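Local coordinates for protein geranyltranstransferase (Campylobacter jejuni, PDB 3NPK) that probably catalyses the condensation of geranyl diphosphate with isopentenyl diphosphate to farnesyl diphosphate, releasing the pyrophosphate of the allylic substrate, in the isoprenoid pathway, at residues Leu35-Lys40 with Arg92-Leu97; Leu69-Thr74 with Asp111-Glu116; Leu77-Leu82 with Thr105-Gly110. All coordinates share one frame; numbering follows the deposited sequence.

Interaction 1 (Leu35-Lys40 with Arg92-Leu97); sequences LKAGGK and RGIPTL. With PPV (pyrophosphate), chain C.
The pyrophosphate pocket of this mainly helical prenyl synthase is built here from two loops: the Gly-Gly-Lys turn that follows helix 27-37, and the turn of the small hairpin 90-91/94-95. Both loops reach the same phosphate. Arg92 sets CG beside the backbone N (chi1 -71°) and runs extended from there, so its guanidinium meets the P2 phosphate edge-on with two nearly straight hydrogen bonds: NE to O12 at 2.9 Å and NH2 to O22 at 2.7 Å. From the other loop, the backbone N of Lys40 points at the third P2 oxygen, O32, 2.8 Å away. The Lys40 chain then bends at chi3 and chi4 and folds back, letting NZ bond the same O32 as well as O21 on P1, so that NZ bridges an oxygen of each phosphate. Gly38 O lies over one face of the Arg92 guanidinium, 3.4 Å from Arg92 NE, at an angle too poor for a hydrogen bond. Gly39, with positive phi (121°), brings its CA to 3.6 Å from Arg92 NE over the same face. Behind the site, a water donates to Ala37 O and Arg92 O, and Ala37 CB packs on Ile94 CD1 at 3.5 Å. Arg92 NH1 is steadied by Met34 O and probably by Thr74 OG1, while Arg43 adds another bond to the ligand. With every terminal P2 oxygen gripped by cationic or backbone N-H groups, the pocket probably spreads the phosphate's negative charge, consistent with a site that, as in related enzymes, probably takes isopentenyl diphosphate.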
ATOM      1  N   LEU A  35      -4.398   9.693  12.753  1.00 12.58           N
ATOM      2  CA  LEU A  35      -4.578  10.775  11.794  1.00 13.23           C
ATOM      3  C   LEU A  35      -5.047  12.037  12.492  1.00 15.13           C
ATOM      4  O   LEU A  35      -4.619  13.144  12.153  1.00 17.65           O
ATOM      5  CB  LEU A  35      -5.580  10.364  10.718  1.00 12.85           C
ATOM      6  CG  LEU A  35      -5.096   9.266   9.768  1.00 13.18           C
ATOM      7  CD1 LEU A  35      -6.281   8.796   8.939  1.00 13.32           C
ATOM      8  CD2 LEU A  35      -3.978   9.806   8.868  1.00 13.90           C
ATOM      9  N   LYS A  36      -5.931  11.867  13.472  1.00 17.52           N
ATOM     10  CA  LYS A  36      -6.505  13.001  14.183  1.00 20.20           C
ATOM     11  C   LYS A  36      -5.633  13.517  15.312  1.00 20.45           C
ATOM     12  O   LYS A  36      -5.733  14.691  15.682  1.00 23.25           O
ATOM     13  CB  LYS A  36      -7.867  12.621  14.758  1.00 24.04           C
ATOM     14  CG  LYS A  36      -8.968  12.581  13.724  1.00 28.78           C
ATOM     15  CD  LYS A  36     -10.338  12.731  14.384  1.00 32.86           C
ATOM     16  CE  LYS A  36     -10.828  11.410  14.946  1.00 35.63           C
ATOM     17  NZ  LYS A  36     -11.987  11.580  15.871  1.00 37.14           N
ATOM     18  N   ALA A  37      -4.790  12.644  15.863  1.00 18.42           N
ATOM     19  CA  ALA A  37      -4.081  12.930  17.119  1.00 19.04           C
ATOM     20  C   ALA A  37      -3.079  14.056  16.959  1.00 20.87           C
ATOM     21  O   ALA A  37      -2.850  14.853  17.879  1.00 23.14           O
ATOM     22  CB  ALA A  37      -3.374  11.679  17.623  1.00 19.77           C
ATOM     23  N   GLY A  38      -2.466  14.127  15.792  1.00 20.32           N
ATOM     24  CA  GLY A  38      -1.452  15.132  15.582  1.00 20.41           C
ATOM     25  C   GLY A  38      -0.750  14.925  14.272  1.00 19.43           C
ATOM     26  O   GLY A  38      -1.216  14.171  13.412  1.00 19.55           O
ATOM     27  N   GLY A  39       0.388  15.593  14.135  1.00 20.07           N
ATOM     28  CA  GLY A  39       1.131  15.590  12.895  1.00 19.80           C
ATOM     29  C   GLY A  39       1.251  17.019  12.417  1.00 19.58           C
ATOM     30  O   GLY A  39       0.260  17.751  12.347  1.00 21.25           O
ATOM     31  N   LYS A  40       2.469  17.425  12.088  1.00 19.10           N
ATOM     32  CA  LYS A  40       2.701  18.773  11.583  1.00 18.92           C
ATOM     33  C   LYS A  40       2.258  18.933  10.126  1.00 17.14           C
ATOM     34  O   LYS A  40       2.163  20.058   9.622  1.00 17.75           O
ATOM     35  CB  LYS A  40       4.176  19.149  11.749  1.00 20.92           C
ATOM     36  CG  LYS A  40       4.633  19.186  13.208  1.00 23.32           C
ATOM     37  CD  LYS A  40       6.144  19.426  13.334  1.00 25.38           C
ATOM     38  CE  LYS A  40       6.962  18.193  12.946  1.00 26.42           C
ATOM     39  NZ  LYS A  40       6.634  17.001  13.790  1.00 26.52           N
ATOM     40  N   ARG A  92       2.566  11.133  18.843  1.00 18.40           N
ATOM     41  CA  ARG A  92       1.662  12.277  18.673  1.00 19.09           C
ATOM     42  C   ARG A  92       0.822  12.559  19.928  1.00 21.10           C
ATOM     43  O   ARG A  92      -0.330  13.009  19.854  1.00 22.43           O
ATOM     44  CB  ARG A  92       0.779  12.083  17.435  1.00 18.53           C
ATOM     45  CG  ARG A  92       1.559  12.205  16.134  1.00 17.37           C
ATOM     46  CD  ARG A  92       0.750  11.742  14.929  1.00 15.54           C
ATOM     47  NE  ARG A  92       1.433  12.066  13.680  1.00 15.35           N
ATOM     48  CZ  ARG A  92       0.984  11.714  12.475  1.00 15.60           C
ATOM     49  NH1 ARG A  92      -0.160  11.043  12.356  1.00 14.93           N
ATOM     50  NH2 ARG A  92       1.672  12.025  11.389  1.00 16.36           N
ATOM     51  N   GLY A  93       1.410  12.296  21.087  1.00 21.55           N
ATOM     52  CA  GLY A  93       0.787  12.684  22.340  1.00 22.12           C
ATOM     53  C   GLY A  93      -0.192  11.686  22.935  1.00 22.24           C
ATOM     54  O   GLY A  93      -0.745  11.922  24.004  1.00 23.54           O
ATOM     55  N   ILE A  94      -0.407  10.571  22.250  1.00 21.15           N
ATOM     56  CA  ILE A  94      -1.313   9.536  22.733  1.00 20.47           C
ATOM     57  C   ILE A  94      -0.610   8.183  22.721  1.00 19.13           C
ATOM     58  O   ILE A  94       0.449   8.041  22.111  1.00 18.98           O
ATOM     59  CB  ILE A  94      -2.583   9.457  21.858  1.00 21.60           C
ATOM     60  CG1 ILE A  94      -2.233   9.228  20.381  1.00 20.97           C
ATOM     61  CG2 ILE A  94      -3.407  10.730  22.006  1.00 23.25           C
ATOM     62  CD1 ILE A  94      -3.418   8.745  19.558  1.00 21.54           C
ATOM     63  N   PRO A  95      -1.188   7.181  23.402  1.00 18.64           N
ATOM     64  CA  PRO A  95      -0.608   5.837  23.291  1.00 16.83           C
ATOM     65  C   PRO A  95      -0.618   5.351  21.850  1.00 15.68           C
ATOM     66  O   PRO A  95      -1.480   5.717  21.061  1.00 16.91           O
ATOM     67  CB  PRO A  95      -1.539   4.973  24.147  1.00 17.25           C
ATOM     68  CG  PRO A  95      -2.110   5.934  25.150  1.00 18.49           C
ATOM     69  CD  PRO A  95      -2.288   7.231  24.382  1.00 18.90           C
ATOM     70  N   THR A  96       0.363   4.537  21.504  1.00 14.67           N
ATOM     71  CA  THR A  96       0.387   3.921  20.187  1.00 14.63           C
ATOM     72  C   THR A  96      -0.764   2.930  20.006  1.00 13.86           C
ATOM     73  O   THR A  96      -1.355   2.459  20.995  1.00 14.64           O
ATOM     74  CB  THR A  96       1.727   3.232  19.962  1.00 15.65           C
ATOM     75  OG1 THR A  96       2.072   2.524  21.163  1.00 16.59           O
ATOM     76  CG2 THR A  96       2.795   4.274  19.661  1.00 16.52           C
ATOM     77  N   LEU A  97      -1.104   2.619  18.754  1.00 13.62           N
ATOM     78  CA  LEU A  97      -2.254   1.745  18.493  1.00 13.90           C
ATOM     79  C   LEU A  97      -2.107   0.363  19.101  1.00 13.65           C
ATOM     80  O   LEU A  97      -3.096  -0.257  19.486  1.00 14.86           O
ATOM     81  CB  LEU A  97      -2.522   1.588  16.995  1.00 14.90           C
ATOM     82  CG  LEU A  97      -3.137   2.796  16.294  1.00 16.93           C
ATOM     83  CD1 LEU A  97      -3.362   2.446  14.824  1.00 16.89           C
ATOM     84  CD2 LEU A  97      -4.413   3.259  16.976  1.00 19.73           C
TER
HETATM   85  O11 PPV C 290       8.240  12.368  11.800  1.00 34.36           O
HETATM   86  P1  PPV C 290       7.487  13.835  11.782  1.00 30.95           P
HETATM   87  O21 PPV C 290       8.390  14.983  12.539  1.00 31.94           O
HETATM   88  O31 PPV C 290       7.257  14.274  10.405  1.00 32.36           O
HETATM   89  OPP PPV C 290       6.128  13.625  12.676  1.00 25.85           O
HETATM   90  P2  PPV C 290       4.625  14.234  12.438  1.00 20.72           P
HETATM   91  O12 PPV C 290       3.824  13.678  13.768  1.00 21.31           O
HETATM   92  O22 PPV C 290       3.924  13.545  11.143  1.00 20.20           O
HETATM   93  O32 PPV C 290       4.619  15.706  12.396  1.00 20.76           O
HETATM   94  O   HOH W   1      -2.681  14.298  20.707  1.00 39.37           O

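Interaction 2 (Leu69-Thr74 with Asp111-Glu116); sequences LEFIHT and DALNTE. With PPV (pyrophosphate), chain C.
Thr74, Asn114 and Glu116 sit in this buried helix pair, yet each meets an apolar side chain across it and makes no polar bond to the other segment. Phe71, CG beside its backbone N, points at helix 103-122; Leu113 CD2 lies over one face of the ring, 4.3 Å from Phe71 CG. Further along, Glu116 runs beside the ring in the same direction, its CG 3.9 Å from Phe71 CE2, and a bend at chi2 (73°) carries the carboxylate away from helix 59-80. The helices run nearly antiparallel, at 154° with the axes of the short segments 8.0 Å apart, part of the central helix bundle of the polyprenyl synthetase fold. That spacing lets Phe71 CB rest 3.7 Å from the backbone O of Leu113. Leu113 CD1 crosses Thr74 CG2 obliquely at 3.8 Å, while the hydroxyl of Thr74 probably has Arg92 as its polar partner. Ile72 sends CD1 across to within 3.8 Å of Asn114 OD1. Asn114, its CG anti to the backbone N (chi1 -174°), turns its amide to the dimer interface, where OD1 is hydrogen-bonded to Thr115 OG1 of the second subunit; His73 instead lines the pyrophosphate pocket.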
ATOM      1  N   LEU A  69      -0.490  11.441   0.851  1.00  8.57           N
ATOM      2  CA  LEU A  69       0.843  11.560   1.445  1.00  8.78           C
ATOM      3  C   LEU A  69       0.808  11.350   2.945  1.00  9.14           C
ATOM      4  O   LEU A  69       1.644  10.618   3.492  1.00 10.01           O
ATOM      5  CB  LEU A  69       1.454  12.926   1.160  1.00 11.60           C
ATOM      6  CG  LEU A  69       2.183  13.108  -0.154  1.00 13.80           C
ATOM      7  CD1 LEU A  69       2.394  14.610  -0.372  1.00 16.12           C
ATOM      8  CD2 LEU A  69       3.501  12.345  -0.148  1.00 13.96           C
ATOM      9  N   GLU A  70      -0.161  11.980   3.609  1.00  9.94           N
ATOM     10  CA  GLU A  70      -0.250  11.852   5.058  1.00  9.55           C
ATOM     11  C   GLU A  70      -0.748  10.462   5.489  1.00  8.98           C
ATOM     12  O   GLU A  70      -0.376   9.985   6.569  1.00  9.24           O
ATOM     13  CB  GLU A  70      -1.084  12.991   5.654  1.00 10.54           C
ATOM     14  CG  GLU A  70      -0.403  14.334   5.442  1.00 11.66           C
ATOM     15  CD  GLU A  70       0.907  14.520   6.237  1.00 12.40           C
ATOM     16  OE1 GLU A  70       1.076  13.941   7.341  1.00 14.48           O
ATOM     17  OE2 GLU A  70       1.772  15.277   5.756  1.00 11.80           O
ATOM     18  N   PHE A  71      -1.542   9.801   4.645  1.00  8.18           N
ATOM     19  CA  PHE A  71      -1.929   8.411   4.934  1.00  8.25           C
ATOM     20  C   PHE A  71      -0.685   7.525   4.916  1.00  8.30           C
ATOM     21  O   PHE A  71      -0.514   6.676   5.794  1.00  9.23           O
ATOM     22  CB  PHE A  71      -2.946   7.868   3.919  1.00  9.24           C
ATOM     23  CG  PHE A  71      -4.381   8.330   4.140  1.00  9.91           C
ATOM     24  CD1 PHE A  71      -4.720   9.262   5.110  1.00 10.08           C
ATOM     25  CD2 PHE A  71      -5.382   7.830   3.333  1.00 10.84           C
ATOM     26  CE1 PHE A  71      -6.050   9.669   5.278  1.00 10.38           C
ATOM     27  CE2 PHE A  71      -6.706   8.227   3.479  1.00 11.87           C
ATOM     28  CZ  PHE A  71      -7.039   9.151   4.457  1.00 10.47           C
ATOM     29  N   ILE A  72       0.162   7.688   3.901  1.00  8.40           N
ATOM     30  CA  ILE A  72       1.391   6.906   3.824  1.00  9.44           C
ATOM     31  C   ILE A  72       2.249   7.206   5.025  1.00  8.99           C
ATOM     32  O   ILE A  72       2.771   6.300   5.664  1.00 10.21           O
ATOM     33  CB  ILE A  72       2.208   7.254   2.558  1.00 10.99           C
ATOM     34  CG1 ILE A  72       1.504   6.686   1.323  1.00 12.59           C
ATOM     35  CG2 ILE A  72       3.693   6.782   2.689  1.00 11.26           C
ATOM     36  CD1 ILE A  72       1.479   5.169   1.283  1.00 13.34           C
ATOM     37  N   HIS A  73       2.424   8.484   5.321  1.00  8.85           N
ATOM     38  CA  HIS A  73       3.295   8.852   6.423  1.00  9.40           C
ATOM     39  C   HIS A  73       2.780   8.268   7.746  1.00  8.90           C
ATOM     40  O   HIS A  73       3.547   7.703   8.536  1.00  9.62           O
ATOM     41  CB  HIS A  73       3.446  10.367   6.474  1.00 10.73           C
ATOM     42  CG  HIS A  73       4.345  10.830   7.567  1.00 12.11           C
ATOM     43  ND1 HIS A  73       3.938  11.689   8.562  1.00 14.95           N
ATOM     44  CD2 HIS A  73       5.632  10.517   7.835  1.00 10.56           C
ATOM     45  CE1 HIS A  73       4.950  11.912   9.383  1.00 13.00           C
ATOM     46  NE2 HIS A  73       5.984  11.198   8.973  1.00 15.35           N
ATOM     47  N   THR A  74       1.482   8.415   7.993  1.00  8.60           N
ATOM     48  CA  THR A  74       0.908   7.881   9.227  1.00  8.38           C
ATOM     49  C   THR A  74       1.026   6.358   9.306  1.00  8.09           C
ATOM     50  O   THR A  74       1.363   5.819  10.377  1.00  9.35           O
ATOM     51  CB  THR A  74      -0.547   8.352   9.401  1.00  9.00           C
ATOM     52  OG1 THR A  74      -0.546   9.762   9.636  1.00 11.74           O
ATOM     53  CG2 THR A  74      -1.235   7.656  10.583  1.00  8.42           C
ATOM     54  N   ASP A 111      -1.663  -1.297   7.332  1.00  8.56           N
ATOM     55  CA  ASP A 111      -1.889  -1.918   6.020  1.00  8.63           C
ATOM     56  C   ASP A 111      -3.017  -1.188   5.294  1.00  8.07           C
ATOM     57  O   ASP A 111      -2.901  -0.868   4.099  1.00  8.97           O
ATOM     58  CB  ASP A 111      -2.244  -3.401   6.150  1.00  9.58           C
ATOM     59  CG  ASP A 111      -1.057  -4.255   6.582  1.00  9.70           C
ATOM     60  OD1 ASP A 111       0.085  -3.759   6.580  1.00 10.31           O
ATOM     61  OD2 ASP A 111      -1.270  -5.423   6.933  1.00 11.02           O
ATOM     62  N   ALA A 112      -4.112  -0.932   6.014  1.00  8.05           N
ATOM     63  CA  ALA A 112      -5.246  -0.202   5.445  1.00  7.85           C
ATOM     64  C   ALA A 112      -4.849   1.169   4.921  1.00  7.85           C
ATOM     65  O   ALA A 112      -5.272   1.565   3.840  1.00  8.19           O
ATOM     66  CB  ALA A 112      -6.377  -0.085   6.464  1.00  8.89           C
ATOM     67  N   LEU A 113      -4.059   1.914   5.695  1.00  8.08           N
ATOM     68  CA  LEU A 113      -3.713   3.281   5.305  1.00  8.34           C
ATOM     69  C   LEU A 113      -2.766   3.296   4.096  1.00  7.83           C
ATOM     70  O   LEU A 113      -2.844   4.198   3.265  1.00  8.46           O
ATOM     71  CB  LEU A 113      -3.123   4.068   6.487  1.00  9.30           C
ATOM     72  CG  LEU A 113      -4.136   4.429   7.589  1.00 10.20           C
ATOM     73  CD1 LEU A 113      -3.421   5.156   8.749  1.00 12.06           C
ATOM     74  CD2 LEU A 113      -5.316   5.256   7.051  1.00 12.76           C
ATOM     75  N   ASN A 114      -1.857   2.324   4.027  1.00  7.59           N
ATOM     76  CA  ASN A 114      -0.959   2.172   2.882  1.00  7.11           C
ATOM     77  C   ASN A 114      -1.822   2.031   1.623  1.00  7.92           C
ATOM     78  O   ASN A 114      -1.707   2.808   0.672  1.00  8.64           O
ATOM     79  CB  ASN A 114      -0.089   0.928   3.136  1.00  8.08           C
ATOM     80  CG  ASN A 114       1.010   0.711   2.098  1.00  8.74           C
ATOM     81  OD1 ASN A 114       1.116   1.437   1.099  1.00  9.69           O
ATOM     82  ND2 ASN A 114       1.864  -0.290   2.358  1.00  8.73           N
ATOM     83  N   THR A 115      -2.726   1.056   1.627  1.00  7.33           N
ATOM     84  CA  THR A 115      -3.584   0.834   0.453  1.00  7.59           C
ATOM     85  C   THR A 115      -4.523   2.010   0.207  1.00  8.46           C
ATOM     86  O   THR A 115      -4.764   2.399  -0.946  1.00  8.85           O
ATOM     87  CB  THR A 115      -4.383  -0.461   0.627  1.00  8.56           C
ATOM     88  OG1 THR A 115      -3.460  -1.530   0.856  1.00  9.30           O
ATOM     89  CG2 THR A 115      -5.223  -0.783  -0.607  1.00  9.14           C
ATOM     90  N   GLU A 116      -5.036   2.597   1.277  1.00  8.96           N
ATOM     91  CA  GLU A 116      -6.025   3.668   1.122  1.00  8.87           C
ATOM     92  C   GLU A 116      -5.420   4.922   0.487  1.00  8.87           C
ATOM     93  O   GLU A 116      -6.128   5.698  -0.165  1.00  9.71           O
ATOM     94  CB  GLU A 116      -6.664   4.014   2.464  1.00  9.44           C
ATOM     95  CG  GLU A 116      -7.984   4.762   2.352  1.00  9.78           C
ATOM     96  CD  GLU A 116      -9.160   3.907   1.879  1.00 12.69           C
ATOM     97  OE1 GLU A 116      -8.994   2.700   1.592  1.00 11.67           O
ATOM     98  OE2 GLU A 116     -10.274   4.466   1.791  1.00 14.90           O
TER
HETATM   99  O11 PPV C 290       8.240  12.368  11.800  1.00 34.36           O
HETATM  100  P1  PPV C 290       7.487  13.835  11.782  1.00 30.95           P
HETATM  101  O21 PPV C 290       8.390  14.983  12.539  1.00 31.94           O
HETATM  102  O31 PPV C 290       7.257  14.274  10.405  1.00 32.36           O
HETATM  103  OPP PPV C 290       6.128  13.625  12.676  1.00 25.85           O
HETATM  104  P2  PPV C 290       4.625  14.234  12.438  1.00 20.72           P
HETATM  105  O12 PPV C 290       3.824  13.678  13.768  1.00 21.31           O
HETATM  106  O22 PPV C 290       3.924  13.545  11.143  1.00 20.20           O
HETATM  107  O32 PPV C 290       4.619  15.706  12.396  1.00 20.76           O

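Interaction 3 (Leu77-Leu82 with Thr105-Gly110); sequences LIHDDL and TAILVG
The His79 imidazole is met at its edge by two successive carbonyls of helix 103-122, Ala106 O and Ile107 O, both near the ring plane; Gly110 CA approaches obliquely, and the rings of His79 and Tyr75 meet edge-to-face. His79 NE2 donates to Ile107 O at 2.8 Å, the acceptor only 5° out of the ring plane and the bond nearly straight (167°), landing on an in-plane lone pair of the carbonyl. With chi1 at -76°, CG sits beside the backbone N and the ring's far end swings to the neighbouring helix. NE2 of His79 comes 3.5 Å from CA of Gly110, which has no side chain. ND1 bonds Asp111 of the second subunit, so the ring is held from both nitrogens, and that carboxylate may strengthen the NE2 donor. Ile78 lays CG2 against Ala106 O at 3.3 Å and crosses Val109 CG1 with CD1 at about a right angle. Leu82 straddles the helix surface, CD2 on Ala106 CB at 3.7 Å and CD1 on Ile107 CG1. The contact joins the C-terminal end of helix 59-80 to the first half of helix 103-122; Leu97 of helix 97-100 and Met34 of helix 27-37 cover Ile78, while the second subunit packs against His79, Leu82 and Ile107.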
ATOM      1  N   LEU A  77       4.468   5.444  10.464  1.00  9.00           N
ATOM      2  CA  LEU A  77       4.708   5.678  11.881  1.00  9.82           C
ATOM      3  C   LEU A  77       4.128   4.550  12.725  1.00  9.98           C
ATOM      4  O   LEU A  77       4.759   4.104  13.680  1.00 10.62           O
ATOM      5  CB  LEU A  77       4.107   7.004  12.331  1.00 12.32           C
ATOM      6  CG  LEU A  77       4.625   8.253  11.612  1.00 14.68           C
ATOM      7  CD1 LEU A  77       4.027   9.499  12.224  1.00 16.65           C
ATOM      8  CD2 LEU A  77       6.158   8.332  11.609  1.00 16.17           C
ATOM      9  N   ILE A  78       2.919   4.114  12.376  1.00  9.01           N
ATOM     10  CA  ILE A  78       2.243   3.054  13.112  1.00  9.48           C
ATOM     11  C   ILE A  78       3.056   1.762  13.032  1.00  9.17           C
ATOM     12  O   ILE A  78       3.302   1.096  14.058  1.00  9.72           O
ATOM     13  CB  ILE A  78       0.807   2.837  12.579  1.00  9.17           C
ATOM     14  CG1 ILE A  78      -0.074   4.052  12.898  1.00  9.33           C
ATOM     15  CG2 ILE A  78       0.195   1.547  13.149  1.00 10.10           C
ATOM     16  CD1 ILE A  78      -1.400   4.108  12.115  1.00 10.26           C
ATOM     17  N   HIS A  79       3.520   1.405  11.828  1.00  8.85           N
ATOM     18  CA  HIS A  79       4.360   0.207  11.723  1.00  8.83           C
ATOM     19  C   HIS A  79       5.712   0.372  12.412  1.00 10.56           C
ATOM     20  O   HIS A  79       6.172  -0.549  13.096  1.00 11.46           O
ATOM     21  CB  HIS A  79       4.508  -0.272  10.278  1.00  8.63           C
ATOM     22  CG  HIS A  79       3.295  -0.987   9.767  1.00  9.45           C
ATOM     23  ND1 HIS A  79       3.280  -1.676   8.569  1.00  9.62           N
ATOM     24  CD2 HIS A  79       2.061  -1.159  10.314  1.00  9.68           C
ATOM     25  CE1 HIS A  79       2.085  -2.217   8.392  1.00  9.75           C
ATOM     26  NE2 HIS A  79       1.326  -1.915   9.434  1.00  9.40           N
ATOM     27  N   ASP A  80       6.347   1.535  12.254  1.00 10.24           N
ATOM     28  CA  ASP A  80       7.663   1.746  12.861  1.00 11.56           C
ATOM     29  C   ASP A  80       7.591   1.682  14.392  1.00 11.63           C
ATOM     30  O   ASP A  80       8.557   1.276  15.042  1.00 12.91           O
ATOM     31  CB  ASP A  80       8.239   3.088  12.448  1.00 14.80           C
ATOM     32  CG  ASP A  80       8.599   3.150  10.966  1.00 20.88           C
ATOM     33  OD1 ASP A  80       8.442   2.139  10.234  1.00 23.69           O
ATOM     34  OD2 ASP A  80       9.024   4.234  10.536  1.00 24.20           O
ATOM     35  N   ASP A  81       6.435   2.043  14.955  1.00 10.79           N
ATOM     36  CA  ASP A  81       6.265   2.059  16.411  1.00 11.86           C
ATOM     37  C   ASP A  81       6.030   0.661  17.002  1.00 11.74           C
ATOM     38  O   ASP A  81       6.090   0.492  18.226  1.00 12.58           O
ATOM     39  CB  ASP A  81       5.099   2.985  16.808  1.00 14.18           C
ATOM     40  CG  ASP A  81       5.459   4.458  16.707  1.00 16.54           C
ATOM     41  OD1 ASP A  81       6.668   4.769  16.634  1.00 18.54           O
ATOM     42  OD2 ASP A  81       4.536   5.308  16.695  1.00 18.36           O
ATOM     43  N   LEU A  82       5.793  -0.338  16.146  1.00 12.34           N
ATOM     44  CA  LEU A  82       5.482  -1.698  16.612  1.00 13.10           C
ATOM     45  C   LEU A  82       6.591  -2.267  17.491  1.00 14.34           C
ATOM     46  O   LEU A  82       7.756  -1.910  17.345  1.00 14.44           O
ATOM     47  CB  LEU A  82       5.262  -2.643  15.434  1.00 12.44           C
ATOM     48  CG  LEU A  82       3.936  -2.489  14.688  1.00 13.10           C
ATOM     49  CD1 LEU A  82       3.983  -3.300  13.391  1.00 13.26           C
ATOM     50  CD2 LEU A  82       2.759  -2.928  15.560  1.00 15.03           C
ATOM     51  N   THR A 105      -4.338  -4.975  15.438  1.00 11.22           N
ATOM     52  CA  THR A 105      -4.993  -3.752  14.979  1.00 11.61           C
ATOM     53  C   THR A 105      -3.973  -2.759  14.409  1.00 10.76           C
ATOM     54  O   THR A 105      -4.200  -2.151  13.363  1.00 11.29           O
ATOM     55  CB  THR A 105      -5.789  -3.108  16.123  1.00 12.36           C
ATOM     56  OG1 THR A 105      -6.814  -4.023  16.538  1.00 13.47           O
ATOM     57  CG2 THR A 105      -6.461  -1.788  15.697  1.00 13.03           C
ATOM     58  N   ALA A 106      -2.845  -2.595  15.093  1.00 10.65           N
ATOM     59  CA  ALA A 106      -1.819  -1.668  14.611  1.00 10.49           C
ATOM     60  C   ALA A 106      -1.307  -2.116  13.233  1.00  9.54           C
ATOM     61  O   ALA A 106      -1.164  -1.297  12.297  1.00  9.74           O
ATOM     62  CB  ALA A 106      -0.668  -1.572  15.614  1.00 11.00           C
ATOM     63  N   ILE A 107      -1.018  -3.410  13.097  1.00  8.70           N
ATOM     64  CA  ILE A 107      -0.526  -3.903  11.807  1.00  9.73           C
ATOM     65  C   ILE A 107      -1.562  -3.633  10.711  1.00  9.35           C
ATOM     66  O   ILE A 107      -1.246  -3.059   9.653  1.00  8.74           O
ATOM     67  CB  ILE A 107      -0.218  -5.403  11.848  1.00 10.33           C
ATOM     68  CG1 ILE A 107       0.976  -5.670  12.763  1.00 11.17           C
ATOM     69  CG2 ILE A 107       0.071  -5.922  10.422  1.00 11.41           C
ATOM     70  CD1 ILE A 107       1.043  -7.105  13.260  1.00 12.93           C
ATOM     71  N   LEU A 108      -2.806  -4.030  10.965  1.00  8.72           N
ATOM     72  CA  LEU A 108      -3.854  -3.910   9.940  1.00  8.54           C
ATOM     73  C   LEU A 108      -4.275  -2.469   9.634  1.00  8.89           C
ATOM     74  O   LEU A 108      -4.600  -2.159   8.487  1.00  9.01           O
ATOM     75  CB  LEU A 108      -5.082  -4.735  10.326  1.00 10.14           C
ATOM     76  CG  LEU A 108      -4.834  -6.247  10.406  1.00 10.54           C
ATOM     77  CD1 LEU A 108      -6.108  -6.972  10.886  1.00 12.79           C
ATOM     78  CD2 LEU A 108      -4.333  -6.787   9.050  1.00 10.93           C
ATOM     79  N   VAL A 109      -4.296  -1.599  10.644  1.00  8.58           N
ATOM     80  CA  VAL A 109      -4.572  -0.194  10.374  1.00  8.37           C
ATOM     81  C   VAL A 109      -3.478   0.377   9.459  1.00  8.74           C
ATOM     82  O   VAL A 109      -3.782   1.085   8.496  1.00  9.28           O
ATOM     83  CB  VAL A 109      -4.701   0.659  11.662  1.00  8.73           C
ATOM     84  CG1 VAL A 109      -4.588   2.157  11.319  1.00  9.80           C
ATOM     85  CG2 VAL A 109      -6.031   0.377  12.383  1.00 10.01           C
ATOM     86  N   GLY A 110      -2.212   0.076   9.744  1.00  8.58           N
ATOM     87  CA  GLY A 110      -1.151   0.533   8.859  1.00  9.72           C
ATOM     88  C   GLY A 110      -1.339  -0.009   7.443  1.00  8.81           C
ATOM     89  O   GLY A 110      -1.196   0.726   6.463  1.00  8.48           O
TER

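Interactions 2 and 3 are successive zones of one helix pair, 59-80 with 103-122, both buried and both reaching the second subunit, with centres 10 Å apart. Interaction 2 is held by van der Waals contacts, with no polar bond between its two segments, whereas interaction 3 adds a histidine-to-backbone bond. Interaction 1 lies at the surface, joins the end of helix 27-37 and the loop after it to a small hairpin, and relies on charge, ligand and water. It is still tied to the others: Arg92 reaches Thr74 of interaction 2 and Leu77 of interaction 3, and Leu97 packs its CD1 on Ile78 and Val109. The buried helix pair thus adjoins both the pyrophosphate site and the dimer interface.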